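Local atomic coordinates of sorbitol-6-phosphate dehydrogenase (Erwinia amylovora CFBP1430, PDB entry 5O3Z), a protein that is a short-chain dehydrogenase/reductase that probably catalyses the NAD-dependent interconversion of sorbitol 6-phosphate and fructose 6-phosphate. Residues Thr17-Leu22 with Tyr231-Leu235; Ala9-Gly15 with Tyr31-Asp37; Ala43-Ala47 with Ala59-Lys63; Ile140-Lys146 with Thr182-Leu188; Gly84-Leu89 with Met131-Ile136. All blocks are in the same frame, centred on the assembly; numbering follows the deposited sequence.

Interaction 1 of 5, residues Thr17-Leu22 with Tyr231-Leu235; sequences TLGAFL and YQDVL
Both segments are helical. The axes of 17-22 and 231-235 approach to 10.0 Å and cross at a signed angle of -52°. The CA atoms of L18 and Y231 are 6.5 Å apart, those of L22 and L235 6.1 Å. No hydrogen bond crosses, so the contact is apolar and aromatic packing. Y231, chi1 m, lays its ring against the other helix: L18 CA sits over one face, 4.2 Å from the ring centroid. F21, chi1 t, takes Y231 CB over its own face, 3.6 Å from the centroid. The two rings meet obliquely, centroids 5.5 Å apart and planes at 49°. F21 CE1 also touches L235 CD2 at 3.5 Å. Nearer the sheet, L18 CD1 lies 3.6 Å from Y231 CD1 and 4.1 Å from V234 CG1. L22 CD2 is 4.0 Å from L235 CD1. This is helix-helix packing on one side of a Rossmann-type sheet. L18 and V234 rest on L188 of strand 182-188, and Y231 reaches P195 and M196 of helix 195-199.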
# COMPACT_ATOMS: atom_id res chain seq x y z
N THR A 17 5.42 -16.64 -26.88
CA THR A 17 5.91 -16.64 -25.49
C THR A 17 4.74 -16.76 -24.52
O THR A 17 3.91 -17.67 -24.69
CB THR A 17 6.83 -15.42 -25.29
OG1 THR A 17 6.20 -14.25 -25.81
CG2 THR A 17 8.13 -15.64 -26.07
N LEU A 18 4.62 -15.86 -23.53
CA LEU A 18 3.59 -15.97 -22.52
C LEU A 18 2.17 -15.87 -23.03
O LEU A 18 1.31 -16.65 -22.62
CB LEU A 18 3.79 -14.89 -21.39
CG LEU A 18 2.63 -14.79 -20.39
CD1 LEU A 18 2.46 -16.06 -19.53
CD2 LEU A 18 2.73 -13.56 -19.46
N GLY A 19 1.91 -14.89 -23.89
CA GLY A 19 0.65 -14.80 -24.56
C GLY A 19 0.21 -16.10 -25.24
O GLY A 19 -0.97 -16.48 -25.14
N ALA A 20 1.17 -16.76 -25.87
CA ALA A 20 0.87 -18.01 -26.60
C ALA A 20 0.49 -19.13 -25.60
O ALA A 20 -0.45 -19.86 -25.80
CB ALA A 20 2.04 -18.42 -27.47
N PHE A 21 1.24 -19.19 -24.49
CA PHE A 21 0.95 -20.12 -23.42
C PHE A 21 -0.41 -19.88 -22.82
O PHE A 21 -1.09 -20.85 -22.54
CB PHE A 21 2.03 -20.04 -22.35
CG PHE A 21 1.94 -21.11 -21.29
CD1 PHE A 21 1.02 -21.00 -20.23
CD2 PHE A 21 2.81 -22.21 -21.31
CE1 PHE A 21 0.95 -22.01 -19.25
CE2 PHE A 21 2.77 -23.19 -20.32
CZ PHE A 21 1.85 -23.09 -19.29
N LEU A 22 -0.83 -18.62 -22.60
CA LEU A 22 -2.15 -18.38 -22.03
C LEU A 22 -3.26 -18.77 -22.99
O LEU A 22 -4.30 -19.25 -22.54
CB LEU A 22 -2.32 -16.93 -21.61
CG LEU A 22 -1.41 -16.42 -20.51
CD1 LEU A 22 -1.58 -14.89 -20.40
CD2 LEU A 22 -1.79 -17.08 -19.17
N TYR A 231 5.16 -19.79 -16.32
CA TYR A 231 3.96 -19.44 -17.09
C TYR A 231 2.74 -20.07 -16.51
O TYR A 231 1.60 -19.55 -16.64
CB TYR A 231 4.11 -19.86 -18.59
CG TYR A 231 5.15 -19.16 -19.47
CD1 TYR A 231 5.55 -17.82 -19.27
CD2 TYR A 231 5.69 -19.82 -20.56
CE1 TYR A 231 6.45 -17.21 -20.13
CE2 TYR A 231 6.61 -19.21 -21.41
CZ TYR A 231 6.99 -17.91 -21.18
OH TYR A 231 7.89 -17.31 -22.03
N GLN A 232 2.93 -21.25 -15.92
CA GLN A 232 1.78 -21.94 -15.33
C GLN A 232 1.22 -21.20 -14.10
O GLN A 232 0.02 -21.17 -13.88
CB GLN A 232 2.15 -23.42 -15.00
CG GLN A 232 0.97 -24.23 -14.50
CD GLN A 232 -0.01 -24.54 -15.60
OE1 GLN A 232 0.41 -24.97 -16.67
NE2 GLN A 232 -1.25 -24.33 -15.37
N ASP A 233 2.09 -20.59 -13.31
CA ASP A 233 1.58 -19.76 -12.16
C ASP A 233 0.70 -18.65 -12.68
O ASP A 233 -0.33 -18.40 -12.19
CB ASP A 233 2.74 -19.13 -11.40
CG ASP A 233 3.73 -20.12 -10.92
OD1 ASP A 233 3.33 -21.15 -10.32
OD2 ASP A 233 4.90 -19.85 -11.14
N VAL A 234 1.11 -18.04 -13.77
CA VAL A 234 0.32 -16.99 -14.36
C VAL A 234 -1.06 -17.46 -14.76
O VAL A 234 -2.09 -16.87 -14.40
CB VAL A 234 1.06 -16.35 -15.56
CG1 VAL A 234 0.23 -15.22 -16.16
CG2 VAL A 234 2.41 -15.78 -15.14
N LEU A 235 -1.06 -18.54 -15.56
CA LEU A 235 -2.27 -19.20 -16.00
C LEU A 235 -3.21 -19.54 -14.86
O LEU A 235 -4.38 -19.21 -14.91
CB LEU A 235 -1.87 -20.44 -16.84
CG LEU A 235 -3.00 -21.25 -17.50
CD1 LEU A 235 -3.84 -20.39 -18.43
CD2 LEU A 235 -2.39 -22.41 -18.27

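Interaction 2 of 5, residues Ala9-Gly15 with Tyr31-Asp37; sequences AVVIGGG and YHVAVAD
Strand 9-12 pairs in parallel with strand 32-37. The axes are 4.7 Å apart at 19°. The bridges are A9 with V33, V10 with A34, V11 with V35 and I12 with A36. A9 starts the ladder: A9 N donates to H32 O at 2.8 Å, and A9 O accepts from A34 N at 2.8 Å. A9 CB also meets Y31 CD2 at 4.1 Å. V10 points to the opposite face, with CG2 4.2 Å from A34 CB. V11 (chi1 t) shares the face of A9; V11 N donates to A34 O at 2.9 Å, and V11 O accepts from A36 N at 2.9 Å. I12 joins the V10 face, its CD1 4.2 Å from A36 CB. The chain then leaves the strand in a type II turn, V11 to G14. G13 has positive phi (84/21). G13 N and G14 N both donate to A36 O, at 2.8 and 3.2 Å. A side chain on G14 would crowd V35 and V11 O. One on G15 would clash with D37, and G15 N donates to D37 OD2 at 2.9 Å. A glycine-rich turn followed by an acidic residue at the end of the second strand is characteristic of a Rossmann dinucleotide-binding unit, consistent with cofactor binding here. Helix 17-28 packs on A9 and V11, helix 69-83 on I12, A34 and A36, and strand 88-91 pairs with V10 and I12.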
# COMPACT_ATOMS: atom_id res chain seq x y z
N ALA A 9 -12.35 -15.93 -25.01
CA ALA A 9 -11.27 -15.14 -24.49
C ALA A 9 -10.62 -14.48 -25.68
O ALA A 9 -10.34 -15.15 -26.69
CB ALA A 9 -10.23 -16.03 -23.84
N VAL A 10 -10.35 -13.19 -25.57
CA VAL A 10 -9.45 -12.46 -26.52
C VAL A 10 -8.12 -12.25 -25.84
O VAL A 10 -8.06 -11.62 -24.76
CB VAL A 10 -10.09 -11.09 -26.87
CG1 VAL A 10 -9.30 -10.41 -27.97
CG2 VAL A 10 -11.55 -11.26 -27.25
N VAL A 11 -7.03 -12.70 -26.44
CA VAL A 11 -5.70 -12.45 -25.90
C VAL A 11 -4.88 -11.56 -26.87
O VAL A 11 -4.52 -11.99 -27.99
CB VAL A 11 -4.94 -13.75 -25.69
CG1 VAL A 11 -3.59 -13.51 -25.02
CG2 VAL A 11 -5.74 -14.71 -24.84
N ILE A 12 -4.57 -10.34 -26.41
CA ILE A 12 -3.75 -9.37 -27.15
C ILE A 12 -2.32 -9.70 -26.80
O ILE A 12 -1.93 -9.72 -25.57
CB ILE A 12 -4.02 -7.90 -26.71
CG1 ILE A 12 -5.50 -7.58 -26.49
CG2 ILE A 12 -3.37 -6.87 -27.64
CD1 ILE A 12 -6.39 -7.71 -27.69
N GLY A 13 -1.52 -9.92 -27.83
CA GLY A 13 -0.12 -10.39 -27.67
C GLY A 13 -0.06 -11.91 -27.53
O GLY A 13 0.94 -12.44 -27.10
N GLY A 14 -1.13 -12.58 -27.99
CA GLY A 14 -1.24 -14.02 -28.00
C GLY A 14 -0.34 -14.85 -28.88
O GLY A 14 -0.31 -16.08 -28.74
N GLY A 15 0.48 -14.23 -29.71
CA GLY A 15 1.15 -14.97 -30.74
C GLY A 15 2.48 -15.57 -30.42
O GLY A 15 3.05 -16.29 -31.22
N TYR A 31 -12.20 -22.54 -23.15
CA TYR A 31 -12.52 -21.27 -23.84
C TYR A 31 -12.38 -21.40 -25.38
O TYR A 31 -11.45 -22.05 -25.90
CB TYR A 31 -11.65 -20.08 -23.31
CG TYR A 31 -11.95 -19.55 -21.86
CD1 TYR A 31 -11.40 -20.14 -20.72
CD2 TYR A 31 -12.74 -18.40 -21.67
CE1 TYR A 31 -11.65 -19.63 -19.46
CE2 TYR A 31 -13.01 -17.90 -20.42
CZ TYR A 31 -12.48 -18.53 -19.31
OH TYR A 31 -12.75 -18.00 -18.08
N HIS A 32 -13.23 -20.68 -26.09
CA HIS A 32 -12.90 -20.28 -27.49
C HIS A 32 -11.93 -19.10 -27.43
O HIS A 32 -12.09 -18.21 -26.61
CB HIS A 32 -14.14 -19.89 -28.26
CG HIS A 32 -14.91 -21.06 -28.76
ND1 HIS A 32 -15.72 -21.82 -27.94
CD2 HIS A 32 -15.03 -21.58 -30.00
CE1 HIS A 32 -16.29 -22.77 -28.66
NE2 HIS A 32 -15.88 -22.65 -29.92
N VAL A 33 -10.89 -19.13 -28.25
CA VAL A 33 -9.81 -18.17 -28.11
C VAL A 33 -9.67 -17.35 -29.39
O VAL A 33 -9.61 -17.91 -30.50
CB VAL A 33 -8.49 -18.83 -27.72
CG1 VAL A 33 -7.40 -17.77 -27.54
CG2 VAL A 33 -8.65 -19.62 -26.42
N ALA A 34 -9.67 -16.03 -29.23
CA ALA A 34 -9.25 -15.09 -30.28
C ALA A 34 -7.79 -14.71 -30.02
O ALA A 34 -7.51 -14.00 -29.04
CB ALA A 34 -10.16 -13.88 -30.28
N VAL A 35 -6.87 -15.26 -30.81
CA VAL A 35 -5.41 -14.98 -30.76
C VAL A 35 -5.11 -13.70 -31.57
O VAL A 35 -5.15 -13.75 -32.86
CB VAL A 35 -4.57 -16.16 -31.28
CG1 VAL A 35 -3.07 -15.97 -31.10
CG2 VAL A 35 -5.05 -17.46 -30.61
N ALA A 36 -4.85 -12.58 -30.86
CA ALA A 36 -4.64 -11.26 -31.48
C ALA A 36 -3.17 -10.86 -31.36
O ALA A 36 -2.57 -10.89 -30.27
CB ALA A 36 -5.58 -10.23 -30.89
N ASP A 37 -2.52 -10.52 -32.48
CA ASP A 37 -1.12 -10.19 -32.40
C ASP A 37 -0.60 -9.29 -33.54
O ASP A 37 -1.17 -9.25 -34.64
CB ASP A 37 -0.33 -11.50 -32.32
CG ASP A 37 1.02 -11.34 -31.70
OD1 ASP A 37 1.96 -11.07 -32.51
OD2 ASP A 37 1.14 -11.51 -30.41

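Interaction 3 of 5, residues Ala43-Ala47 with Ala59-Lys63; sequences ANRLA and AYGFK
Helix 43-47 runs alongside strand 59-63, almost antiparallel to it. The axes are 6.2 Å apart at 175°. The CA atoms of A47 and A59 are 4.8 Å apart, those of N44 and G61 4.1 Å. The strand is extended throughout and the helix regular, with A47 N donating to A43 O at 3.1 Å. No hydrogen bond joins the two, and small residues make the close approach possible. A59 directs CB toward the helix, and it meets A47 CB at 3.7 Å. Y60 points its CB away, but its backbone passes under the helix: Y60 C is 3.7 Å from A47 CB. G61 is the tightest point. G61 N lies 3.7 Å from A47 CB and G61 CA 3.7 Å from A43 O. A side chain here would collide with A43 C and N44 N. N44, chi1 m, brings OD1 to 3.3 Å from G61 O; both are acceptors, so no bond forms. F62 again points away, and its ring packs on L75, A78 and T82 of helix 69-83, while F62 O touches A43 CB at 3.6 Å. The strand itself hydrogen-bonds to strand 32-37 through Y60 and F62. A helix packed antiparallel on the edge strand it leads into is the closing half of a beta-alpha-beta crossover, here 32-37, 40-54 and 59-63 of the Rossmann-type fold.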
# COMPACT_ATOMS: atom_id res chain seq x y z
N ALA A 43 -0.24 -15.34 -34.94
CA ALA A 43 -1.58 -15.50 -34.45
C ALA A 43 -2.32 -16.69 -35.13
O ALA A 43 -2.92 -17.54 -34.44
CB ALA A 43 -2.41 -14.22 -34.56
N ASN A 44 -2.31 -16.71 -36.47
CA ASN A 44 -3.01 -17.77 -37.25
C ASN A 44 -2.53 -19.18 -37.03
O ASN A 44 -3.38 -20.09 -36.96
CB ASN A 44 -2.96 -17.45 -38.74
CG ASN A 44 -3.85 -16.28 -39.09
OD1 ASN A 44 -5.03 -16.25 -38.76
ND2 ASN A 44 -3.28 -15.29 -39.75
N ARG A 45 -1.22 -19.38 -36.99
CA ARG A 45 -0.63 -20.69 -36.76
C ARG A 45 -0.85 -21.29 -35.35
O ARG A 45 -0.98 -22.52 -35.17
CB ARG A 45 0.87 -20.58 -36.95
CG ARG A 45 1.64 -21.88 -36.87
CD ARG A 45 3.09 -21.62 -36.52
NE ARG A 45 3.42 -20.23 -36.86
CZ ARG A 45 3.96 -19.81 -38.00
NH1 ARG A 45 4.29 -20.66 -38.95
NH2 ARG A 45 4.16 -18.50 -38.19
N LEU A 46 -0.84 -20.42 -34.32
CA LEU A 46 -1.14 -20.87 -33.00
C LEU A 46 -2.59 -21.24 -32.97
O LEU A 46 -2.91 -22.26 -32.43
CB LEU A 46 -0.85 -19.77 -31.92
CG LEU A 46 -1.16 -20.20 -30.49
CD1 LEU A 46 -0.17 -21.26 -30.06
CD2 LEU A 46 -1.09 -19.04 -29.53
N ALA A 47 -3.49 -20.46 -33.58
CA ALA A 47 -4.88 -20.85 -33.64
C ALA A 47 -5.11 -22.20 -34.39
O ALA A 47 -6.05 -22.92 -34.09
CB ALA A 47 -5.71 -19.77 -34.30
N ALA A 59 -10.32 -21.76 -32.10
CA ALA A 59 -9.46 -20.58 -32.17
C ALA A 59 -9.39 -19.90 -33.59
O ALA A 59 -9.35 -20.60 -34.63
CB ALA A 59 -8.08 -20.95 -31.71
N TYR A 60 -9.38 -18.57 -33.61
CA TYR A 60 -9.04 -17.76 -34.81
C TYR A 60 -7.93 -16.77 -34.49
O TYR A 60 -7.83 -16.24 -33.35
CB TYR A 60 -10.24 -16.99 -35.33
CG TYR A 60 -11.26 -17.87 -35.96
CD1 TYR A 60 -12.22 -18.55 -35.17
CD2 TYR A 60 -11.27 -18.09 -37.36
CE1 TYR A 60 -13.16 -19.41 -35.75
CE2 TYR A 60 -12.20 -18.95 -37.94
CZ TYR A 60 -13.14 -19.60 -37.15
OH TYR A 60 -14.04 -20.42 -37.75
N GLY A 61 -7.04 -16.56 -35.46
CA GLY A 61 -5.95 -15.59 -35.35
C GLY A 61 -6.36 -14.25 -35.96
O GLY A 61 -7.02 -14.20 -37.03
N PHE A 62 -5.95 -13.16 -35.32
CA PHE A 62 -6.27 -11.79 -35.79
C PHE A 62 -5.02 -10.93 -35.69
O PHE A 62 -4.21 -11.16 -34.82
CB PHE A 62 -7.32 -11.14 -34.93
CG PHE A 62 -8.63 -11.85 -34.93
CD1 PHE A 62 -8.80 -13.00 -34.16
CD2 PHE A 62 -9.72 -11.36 -35.63
CE1 PHE A 62 -10.00 -13.64 -34.11
CE2 PHE A 62 -10.93 -12.05 -35.63
CZ PHE A 62 -11.07 -13.17 -34.84
N LYS A 63 -4.86 -9.98 -36.62
CA LYS A 63 -3.82 -8.99 -36.57
C LYS A 63 -4.31 -7.82 -35.73
O LYS A 63 -5.45 -7.37 -35.85
CB LYS A 63 -3.48 -8.48 -37.98
CG LYS A 63 -2.06 -7.98 -38.16
CD LYS A 63 -1.96 -6.47 -38.05
CE LYS A 63 -0.67 -5.94 -38.70
NZ LYS A 63 0.46 -5.83 -37.72

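Interaction 4 of 5, residues Ile140-Lys146 with Thr182-Leu188; sequences IIQINSK and TVHSLML
Apolar side chains pack on both faces of the parallel pair 140-145 and 182-188, whose axes come within 4.1 Å at 35°. On one face I141 CG2 touches L186 CG at 3.8 Å, I143 CG2 touches L188 CD1 at 3.7 Å, and I143 CD1 is 4.3 Å from L186 CD1. On the other face I140 CG2 meets V183 CG1 at 4.1 Å. Helix 156-176 connects these two neighbouring strands of the Rossmann-type sheet. The register pairs I140 with V183, I141 with H184, Q142 with S185 and I143 with L186. The backbone ladder runs I140 N to T182 O 3.0 Å, H184 N to I140 O 3.1 Å, Q142 N to H184 O 2.9 Å, L186 N to Q142 O 2.9 Å and N144 N to L186 O 2.8 Å. L188 N to N144 O is weak, 3.4 Å, but K146 N to L188 O is 2.8 Å. Water 1 joins I140 O and T182 OG1. Q142 OE1, chi1 t, accepts from S185 OG at 2.7 Å and N144 ND2 at 2.9 Å. S185 OG is also hydrogen-bonded to T169 OG1, and N144 ND2 donates to K162 O. Q142, N144 and S185 thus satisfy one another's polar groups inside a buried contact.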
# COMPACT_ATOMS: atom_id res chain seq x y z
N ILE A 140 -11.60 -8.58 -17.37
CA ILE A 140 -10.50 -7.95 -18.05
C ILE A 140 -9.31 -8.21 -17.15
O ILE A 140 -9.35 -7.86 -15.96
CB ILE A 140 -10.71 -6.44 -18.24
CG1 ILE A 140 -11.90 -6.14 -19.16
CG2 ILE A 140 -9.43 -5.81 -18.77
CD1 ILE A 140 -12.32 -4.69 -19.21
N ILE A 141 -8.29 -8.83 -17.70
CA ILE A 141 -7.10 -9.10 -16.92
C ILE A 141 -5.93 -8.57 -17.64
O ILE A 141 -5.64 -9.01 -18.76
CB ILE A 141 -6.95 -10.60 -16.65
CG1 ILE A 141 -8.04 -11.02 -15.63
CG2 ILE A 141 -5.59 -10.92 -16.07
CD1 ILE A 141 -8.30 -12.51 -15.57
N GLN A 142 -5.16 -7.68 -16.98
CA GLN A 142 -3.89 -7.20 -17.53
C GLN A 142 -2.66 -7.92 -17.01
O GLN A 142 -2.47 -8.08 -15.81
CB GLN A 142 -3.71 -5.72 -17.15
CG GLN A 142 -2.60 -5.00 -17.93
CD GLN A 142 -1.90 -3.85 -17.14
OE1 GLN A 142 -2.07 -3.68 -15.92
NE2 GLN A 142 -1.02 -3.11 -17.85
N ILE A 143 -1.74 -8.26 -17.88
CA ILE A 143 -0.42 -8.76 -17.45
C ILE A 143 0.45 -7.54 -17.07
O ILE A 143 0.66 -6.68 -17.89
CB ILE A 143 0.25 -9.56 -18.55
CG1 ILE A 143 -0.67 -10.71 -19.04
CG2 ILE A 143 1.57 -10.09 -18.08
CD1 ILE A 143 -1.38 -11.51 -17.89
N ASN A 144 0.89 -7.48 -15.81
CA ASN A 144 1.63 -6.37 -15.29
C ASN A 144 2.87 -7.05 -14.67
O ASN A 144 3.22 -8.20 -15.06
CB ASN A 144 0.70 -5.55 -14.37
CG ASN A 144 1.20 -4.11 -14.10
OD1 ASN A 144 2.35 -3.89 -13.69
ND2 ASN A 144 0.33 -3.17 -14.33
N SER A 145 3.48 -6.42 -13.69
CA SER A 145 4.83 -6.67 -13.32
C SER A 145 4.96 -6.23 -11.86
O SER A 145 4.25 -5.33 -11.42
CB SER A 145 5.78 -5.86 -14.16
OG SER A 145 7.16 -5.97 -13.74
N LYS A 146 5.92 -6.80 -11.16
CA LYS A 146 6.28 -6.22 -9.86
C LYS A 146 6.80 -4.77 -10.01
O LYS A 146 6.66 -3.95 -9.10
CB LYS A 146 7.26 -7.12 -9.15
CG LYS A 146 8.59 -7.25 -9.81
CD LYS A 146 9.49 -8.05 -8.90
CE LYS A 146 10.70 -8.61 -9.60
NZ LYS A 146 11.77 -7.58 -9.61
N THR A 182 -15.53 -7.40 -13.86
CA THR A 182 -14.36 -7.19 -13.02
C THR A 182 -13.05 -7.03 -13.84
O THR A 182 -12.91 -7.54 -14.93
CB THR A 182 -14.17 -8.33 -12.02
OG1 THR A 182 -13.71 -9.50 -12.69
CG2 THR A 182 -15.40 -8.63 -11.27
N VAL A 183 -12.06 -6.36 -13.22
CA VAL A 183 -10.81 -5.92 -13.86
C VAL A 183 -9.71 -6.08 -12.83
O VAL A 183 -9.86 -5.55 -11.69
CB VAL A 183 -10.92 -4.44 -14.22
CG1 VAL A 183 -9.72 -4.00 -15.13
CG2 VAL A 183 -12.27 -4.11 -14.86
N HIS A 184 -8.64 -6.75 -13.20
CA HIS A 184 -7.44 -7.01 -12.40
C HIS A 184 -6.19 -6.84 -13.15
O HIS A 184 -6.16 -7.01 -14.38
CB HIS A 184 -7.43 -8.43 -11.87
CG HIS A 184 -8.62 -8.77 -11.05
ND1 HIS A 184 -8.82 -8.22 -9.79
CD2 HIS A 184 -9.71 -9.55 -11.32
CE1 HIS A 184 -10.00 -8.63 -9.33
NE2 HIS A 184 -10.56 -9.44 -10.23
N SER A 185 -5.11 -6.51 -12.42
CA SER A 185 -3.79 -6.50 -12.95
C SER A 185 -3.00 -7.56 -12.21
O SER A 185 -3.07 -7.67 -10.94
CB SER A 185 -3.17 -5.10 -12.79
OG SER A 185 -3.68 -4.18 -13.76
N LEU A 186 -2.25 -8.36 -12.96
CA LEU A 186 -1.45 -9.42 -12.37
C LEU A 186 -0.04 -9.00 -12.29
O LEU A 186 0.57 -8.74 -13.31
CB LEU A 186 -1.53 -10.74 -13.21
CG LEU A 186 -2.86 -11.41 -13.44
CD1 LEU A 186 -2.68 -12.85 -13.97
CD2 LEU A 186 -3.72 -11.38 -12.15
N MET A 187 0.51 -8.90 -11.07
CA MET A 187 1.81 -8.37 -10.91
C MET A 187 2.83 -9.46 -10.91
O MET A 187 3.19 -10.02 -9.89
CB MET A 187 1.85 -7.43 -9.67
CG MET A 187 0.53 -6.71 -9.39
SD MET A 187 0.02 -5.57 -10.71
CE MET A 187 1.27 -4.26 -10.57
N LEU A 188 3.37 -9.78 -12.06
CA LEU A 188 4.29 -10.93 -12.16
C LEU A 188 5.64 -10.66 -11.64
O LEU A 188 6.18 -9.56 -11.78
CB LEU A 188 4.45 -11.37 -13.62
CG LEU A 188 3.11 -11.67 -14.32
CD1 LEU A 188 3.39 -12.25 -15.68
CD2 LEU A 188 2.10 -12.52 -13.56
O HOH W 1 -10.97 -9.93 -14.34

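Interaction 5 of 5, residues Gly84-Leu89 with Met131-Ile136; sequences GRADLL and MIRDGI
This contact joins a Schellman-capped helix end to the loop that enters a sheet strand. Helix 106-133 ends with I136 N hydrogen-bonded to M131 O at 2.9 Å and G135 N to I132 O at 3.2 Å; G135 has positive phi (58/33). Facing it, 84-87 are loop, with G84 also at positive phi, and 88-89 begin strand 88-91. CA atoms of A86 and M131 are 6.2 Å apart, those of D87 and I136 6.6 Å. M131, chi1 m and chi2 t, brings CG to 3.4 Å from A86 O and CE to 3.7 Å from D87 O. In this Rossmann-type fold the loop leads into a strand beside 8-12, and L88 pairs with V10. I136 inserts with CD1 3.5 Å from A86 O and from R85 NH2, and CG2 3.3 Å from D87 OD1. R85 NH2 makes a salt bridge with D87 OD1 at 2.8 Å. R133 NE bridges D134 OD1 at 2.9 Å, and R133 also pairs with D80. Water 2 accepts from A86 N at 2.7 Å and lies 3.1 Å from D134 OD2.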
# COMPACT_ATOMS: atom_id res chain seq x y z
N GLY A 84 -19.29 -13.87 -32.13
CA GLY A 84 -20.55 -13.26 -31.65
C GLY A 84 -20.62 -12.78 -30.20
O GLY A 84 -21.66 -12.35 -29.75
N ARG A 85 -19.52 -12.87 -29.47
CA ARG A 85 -19.46 -12.36 -28.08
C ARG A 85 -18.01 -12.27 -27.61
O ARG A 85 -17.07 -12.71 -28.30
CB ARG A 85 -20.22 -13.31 -27.17
CG ARG A 85 -19.63 -14.72 -27.27
CD ARG A 85 -20.37 -15.70 -26.45
NE ARG A 85 -20.52 -15.18 -25.10
CZ ARG A 85 -21.35 -15.64 -24.20
NH1 ARG A 85 -22.12 -16.69 -24.47
NH2 ARG A 85 -21.41 -15.07 -23.01
N ALA A 86 -17.82 -11.68 -26.44
CA ALA A 86 -16.50 -11.63 -25.78
C ALA A 86 -16.71 -11.58 -24.25
O ALA A 86 -17.59 -10.86 -23.75
CB ALA A 86 -15.72 -10.43 -26.23
N ASP A 87 -16.01 -12.46 -23.57
CA ASP A 87 -16.22 -12.74 -22.11
C ASP A 87 -15.01 -12.33 -21.22
O ASP A 87 -15.21 -11.89 -20.08
CB ASP A 87 -16.55 -14.21 -21.91
CG ASP A 87 -17.87 -14.61 -22.56
OD1 ASP A 87 -18.94 -14.44 -21.91
OD2 ASP A 87 -17.83 -15.00 -23.74
N LEU A 88 -13.82 -12.50 -21.76
CA LEU A 88 -12.54 -12.28 -21.11
C LEU A 88 -11.62 -11.53 -22.06
O LEU A 88 -11.32 -12.06 -23.17
CB LEU A 88 -11.89 -13.60 -20.73
CG LEU A 88 -10.43 -13.57 -20.23
CD1 LEU A 88 -10.39 -12.76 -18.96
CD2 LEU A 88 -9.89 -14.97 -19.97
N LEU A 89 -11.10 -10.36 -21.66
CA LEU A 89 -9.94 -9.75 -22.34
C LEU A 89 -8.67 -10.00 -21.55
O LEU A 89 -8.64 -9.65 -20.35
CB LEU A 89 -10.15 -8.23 -22.53
CG LEU A 89 -8.96 -7.37 -23.06
CD1 LEU A 89 -8.69 -7.75 -24.55
CD2 LEU A 89 -9.26 -5.87 -22.95
N MET A 131 -19.19 -6.27 -24.09
CA MET A 131 -19.60 -7.03 -22.91
C MET A 131 -20.87 -6.42 -22.39
O MET A 131 -21.79 -7.14 -21.98
CB MET A 131 -18.50 -6.98 -21.82
CG MET A 131 -17.42 -7.97 -22.04
SD MET A 131 -16.06 -7.59 -20.89
CE MET A 131 -14.73 -8.53 -21.59
N ILE A 132 -20.91 -5.10 -22.40
CA ILE A 132 -22.07 -4.33 -22.03
C ILE A 132 -23.27 -4.55 -22.93
O ILE A 132 -24.40 -4.77 -22.44
CB ILE A 132 -21.73 -2.82 -21.98
CG1 ILE A 132 -20.82 -2.58 -20.77
CG2 ILE A 132 -22.97 -1.93 -21.86
CD1 ILE A 132 -20.09 -1.26 -20.84
N ARG A 133 -23.02 -4.53 -24.22
CA ARG A 133 -24.08 -4.70 -25.23
C ARG A 133 -24.82 -5.99 -25.03
O ARG A 133 -26.01 -5.98 -24.98
CB ARG A 133 -23.49 -4.72 -26.64
CG ARG A 133 -24.55 -4.71 -27.76
CD ARG A 133 -23.92 -5.14 -29.09
NE ARG A 133 -23.49 -6.54 -29.07
CZ ARG A 133 -22.63 -7.11 -29.92
NH1 ARG A 133 -22.08 -6.40 -30.90
NH2 ARG A 133 -22.29 -8.39 -29.80
N ASP A 134 -24.07 -7.08 -24.90
CA ASP A 134 -24.62 -8.43 -24.74
C ASP A 134 -24.92 -8.85 -23.33
O ASP A 134 -25.14 -10.03 -23.10
CB ASP A 134 -23.62 -9.47 -25.29
CG ASP A 134 -23.54 -9.45 -26.80
OD1 ASP A 134 -24.41 -8.75 -27.38
OD2 ASP A 134 -22.63 -10.12 -27.40
N GLY A 135 -24.91 -7.94 -22.37
CA GLY A 135 -25.14 -8.32 -20.95
C GLY A 135 -24.24 -9.35 -20.27
O GLY A 135 -24.69 -10.11 -19.42
N ILE A 136 -22.96 -9.39 -20.63
CA ILE A 136 -22.01 -10.38 -20.13
C ILE A 136 -21.30 -9.81 -18.83
O ILE A 136 -20.94 -8.62 -18.75
CB ILE A 136 -20.99 -10.74 -21.25
CG1 ILE A 136 -21.69 -11.58 -22.30
CG2 ILE A 136 -19.84 -11.54 -20.70
CD1 ILE A 136 -20.99 -11.62 -23.63
O HOH W 2 -19.80 -9.90 -26.22

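In the fold
From the N terminus, 9-15 pairs with 31-37 (interaction 2), closing the first beta-alpha-beta unit around helix 17-28. That helix also opens interaction 1, so interactions 1 and 2 cross. Interaction 3 follows in series and adds edge strand 59-63, which hydrogen-bonds to 32-37. Interaction 5 comes next: strand 88-91 pairs with 8-12, and its loop meets the end of helix 106-133. Interaction 4 closes last of the in-series contacts, with I141 hydrogen-bonded to L89 and 139-145 joined to 182-188. Interaction 1 closes only at 231-235. Its long loop encloses interactions 3, 4 and 5, and it links helix 17-28 to the late helix 231-242 beside L188.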